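Long-range contact in BH2163 protein (Bacillus halodurans, PDB 5C6O), which probably exports drugs and other xenobiotics across the cell membrane by antiport, as a MATE-family multidrug efflux pump of the MepA subfamily: residues T41-Y46 with L186-L191. Residues are numbered along the deposited sequence; the frame is centred on the assembly and turned at random.
Sequences TIFISY and LFIFGL
An aromatic cluster of Phe43, Tyr46 and Phe189 joins the C-terminal ends of two membrane helices, 25-44 and 166-190. Phe189 reaches across from the second helix and turns its edge toward the face of the Phe43 ring in an offset edge-to-face pair. The centroids lie 5.5 Å apart and the planes stand at 81°. The touching atom is Phe189 CE1, 3.7 Å from Phe43 CD2, and the neighbouring CD1 sits a little farther from the same ring. Beyond the helix end, Tyr46 adds its ring obliquely to Phe189, with planes at 46°; the detailed fit of this third ring is doubtful in the 3.0 Å model. Next to the aromatic pair, Ile188 extends its CD1 methyl to the base of Phe43, 3.8 Å from Phe43 CB and 3.7 Å from the Phe43 carbonyl O. The same methyl comes within 4.1 Å of Ile44 N, so one branch tip packs against both backbone and side chain of the first helix.

Both helices belong to the all-helical transmembrane fold of the MATE family, and no hydrogen bond links the two segments: van der Waals contact, mostly between apolar groups, joins them here. Ser45 is the first residue to leave helical geometry, its N still bonded to Thr41 O at 2.8 Å. CB of Ile44 leaves the backbone away from residues 186-191; its side chain touches Val195 of helix 195-215 and lies about 7 Å from the bound verapamil (4YH), whose pocket includes Met33, Tyr36 and Asn37 of helix 25-44.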
loop_
_atom_site.group_PDB
_atom_site.type_symbol
_atom_site.label_atom_id
_atom_site.label_comp_id
_atom_site.label_asym_id
_atom_site.label_seq_id
_atom_site.Cartn_x
_atom_site.Cartn_y
_atom_site.Cartn_z
ATOM N N THR A 41 10.478 -14.984 2.148
ATOM C CA THR A 41 9.634 -15.835 2.960
ATOM C C THR A 41 9.913 -17.333 2.683
ATOM O O THR A 41 10.089 -18.142 3.613
ATOM C CB THR A 41 8.159 -15.518 2.745
ATOM O OG1 THR A 41 7.890 -15.588 1.337
ATOM C CG2 THR A 41 7.780 -14.129 3.380
ATOM N N ILE A 42 9.992 -17.698 1.409
ATOM C CA ILE A 42 10.449 -19.041 1.078
ATOM C C ILE A 42 11.706 -19.429 1.884
ATOM O O ILE A 42 11.958 -20.608 2.121
ATOM C CB ILE A 42 10.591 -19.270 -0.456
ATOM C CG1 ILE A 42 11.831 -18.589 -1.023
ATOM C CG2 ILE A 42 9.332 -18.834 -1.200
ATOM C CD1 ILE A 42 12.983 -19.536 -1.248
ATOM N N PHE A 43 12.459 -18.433 2.335
ATOM C CA PHE A 43 13.554 -18.656 3.266
ATOM C C PHE A 43 13.081 -18.952 4.687
ATOM O O PHE A 43 13.447 -19.975 5.278
ATOM C CB PHE A 43 14.498 -17.467 3.277
ATOM C CG PHE A 43 15.184 -17.238 1.969
ATOM C CD1 PHE A 43 15.740 -15.996 1.672
ATOM C CD2 PHE A 43 15.281 -18.263 1.025
ATOM C CE1 PHE A 43 16.388 -15.783 0.459
ATOM C CE2 PHE A 43 15.921 -18.055 -0.189
ATOM C CZ PHE A 43 16.475 -16.815 -0.475
ATOM N N ILE A 44 12.274 -18.057 5.239
ATOM C CA ILE A 44 11.708 -18.273 6.566
ATOM C C ILE A 44 10.999 -19.635 6.654
ATOM O O ILE A 44 10.886 -20.204 7.737
ATOM C CB ILE A 44 10.750 -17.133 6.971
ATOM C CG1 ILE A 44 11.303 -15.774 6.512
ATOM C CG2 ILE A 44 10.492 -17.149 8.478
ATOM C CD1 ILE A 44 10.244 -14.709 6.285
ATOM N N SER A 45 10.539 -20.160 5.514
ATOM C CA SER A 45 9.985 -21.517 5.460
ATOM C C SER A 45 11.092 -22.514 5.301
ATOM O O SER A 45 10.906 -23.535 4.645
ATOM C CB SER A 45 9.035 -21.700 4.284
ATOM O OG SER A 45 7.992 -20.749 4.324
ATOM N N TYR A 46 12.249 -22.216 5.874
ATOM C CA TYR A 46 13.350 -23.134 5.785
ATOM C C TYR A 46 14.168 -23.211 7.020
ATOM O O TYR A 46 14.122 -24.220 7.714
ATOM C CB TYR A 46 14.223 -22.827 4.597
ATOM C CG TYR A 46 13.934 -23.765 3.495
ATOM C CD1 TYR A 46 12.763 -23.631 2.741
ATOM C CD2 TYR A 46 14.797 -24.819 3.222
ATOM C CE1 TYR A 46 12.459 -24.511 1.727
ATOM C CE2 TYR A 46 14.512 -25.707 2.200
ATOM C CZ TYR A 46 13.340 -25.546 1.459
ATOM O OH TYR A 46 13.028 -26.417 0.441
ATOM N N LEU A 186 22.408 -13.602 3.514
ATOM C CA LEU A 186 23.505 -13.317 4.440
ATOM C C LEU A 186 23.260 -13.692 5.907
ATOM O O LEU A 186 24.012 -14.487 6.466
ATOM C CB LEU A 186 23.937 -11.864 4.345
ATOM C CG LEU A 186 25.444 -11.715 4.540
ATOM C CD1 LEU A 186 25.811 -11.867 6.006
ATOM C CD2 LEU A 186 26.216 -12.723 3.686
ATOM N N PHE A 187 22.249 -13.112 6.543
ATOM C CA PHE A 187 21.850 -13.611 7.859
ATOM C C PHE A 187 21.117 -14.944 7.759
ATOM O O PHE A 187 21.754 -15.995 7.710
ATOM C CB PHE A 187 21.001 -12.596 8.590
ATOM C CG PHE A 187 21.600 -11.251 8.604
ATOM C CD1 PHE A 187 20.997 -10.210 7.929
ATOM C CD2 PHE A 187 22.791 -11.034 9.270
ATOM C CE1 PHE A 187 21.566 -8.950 7.935
ATOM C CE2 PHE A 187 23.373 -9.782 9.281
ATOM C CZ PHE A 187 22.760 -8.735 8.613
ATOM N N ILE A 188 19.785 -14.877 7.718
ATOM C CA ILE A 188 18.897 -16.042 7.660
ATOM C C ILE A 188 19.640 -17.390 7.428
ATOM O O ILE A 188 20.026 -18.039 8.412
ATOM C CB ILE A 188 17.678 -15.758 6.724
ATOM C CG1 ILE A 188 16.393 -16.445 7.228
ATOM C CG2 ILE A 188 18.004 -16.008 5.252
ATOM C CD1 ILE A 188 16.110 -17.824 6.658
ATOM N N PHE A 189 19.864 -17.785 6.165
ATOM C CA PHE A 189 20.561 -19.042 5.812
ATOM C C PHE A 189 22.078 -18.988 5.973
ATOM O O PHE A 189 22.697 -19.977 6.366
ATOM C CB PHE A 189 20.303 -19.432 4.360
ATOM C CG PHE A 189 19.087 -20.258 4.154
ATOM C CD1 PHE A 189 17.889 -19.660 3.793
ATOM C CD2 PHE A 189 19.140 -21.642 4.280
ATOM C CE1 PHE A 189 16.753 -20.421 3.580
ATOM C CE2 PHE A 189 18.006 -22.415 4.074
ATOM C CZ PHE A 189 16.812 -21.800 3.719
ATOM N N GLY A 190 22.676 -17.852 5.612
ATOM C CA GLY A 190 24.131 -17.694 5.624
ATOM C C GLY A 190 24.707 -17.831 7.019
ATOM O O GLY A 190 25.623 -18.623 7.246
ATOM N N LEU A 191 24.177 -17.046 7.950
ATOM C CA LEU A 191 24.426 -17.252 9.369
ATOM C C LEU A 191 23.337 -18.179 9.891
ATOM O O LEU A 191 22.946 -19.128 9.216
ATOM C CB LEU A 191 24.316 -15.934 10.104
ATOM C CG LEU A 191 25.394 -14.892 9.929
ATOM C CD1 LEU A 191 24.770 -13.512 10.049
ATOM C CD2 LEU A 191 26.465 -15.139 10.977
#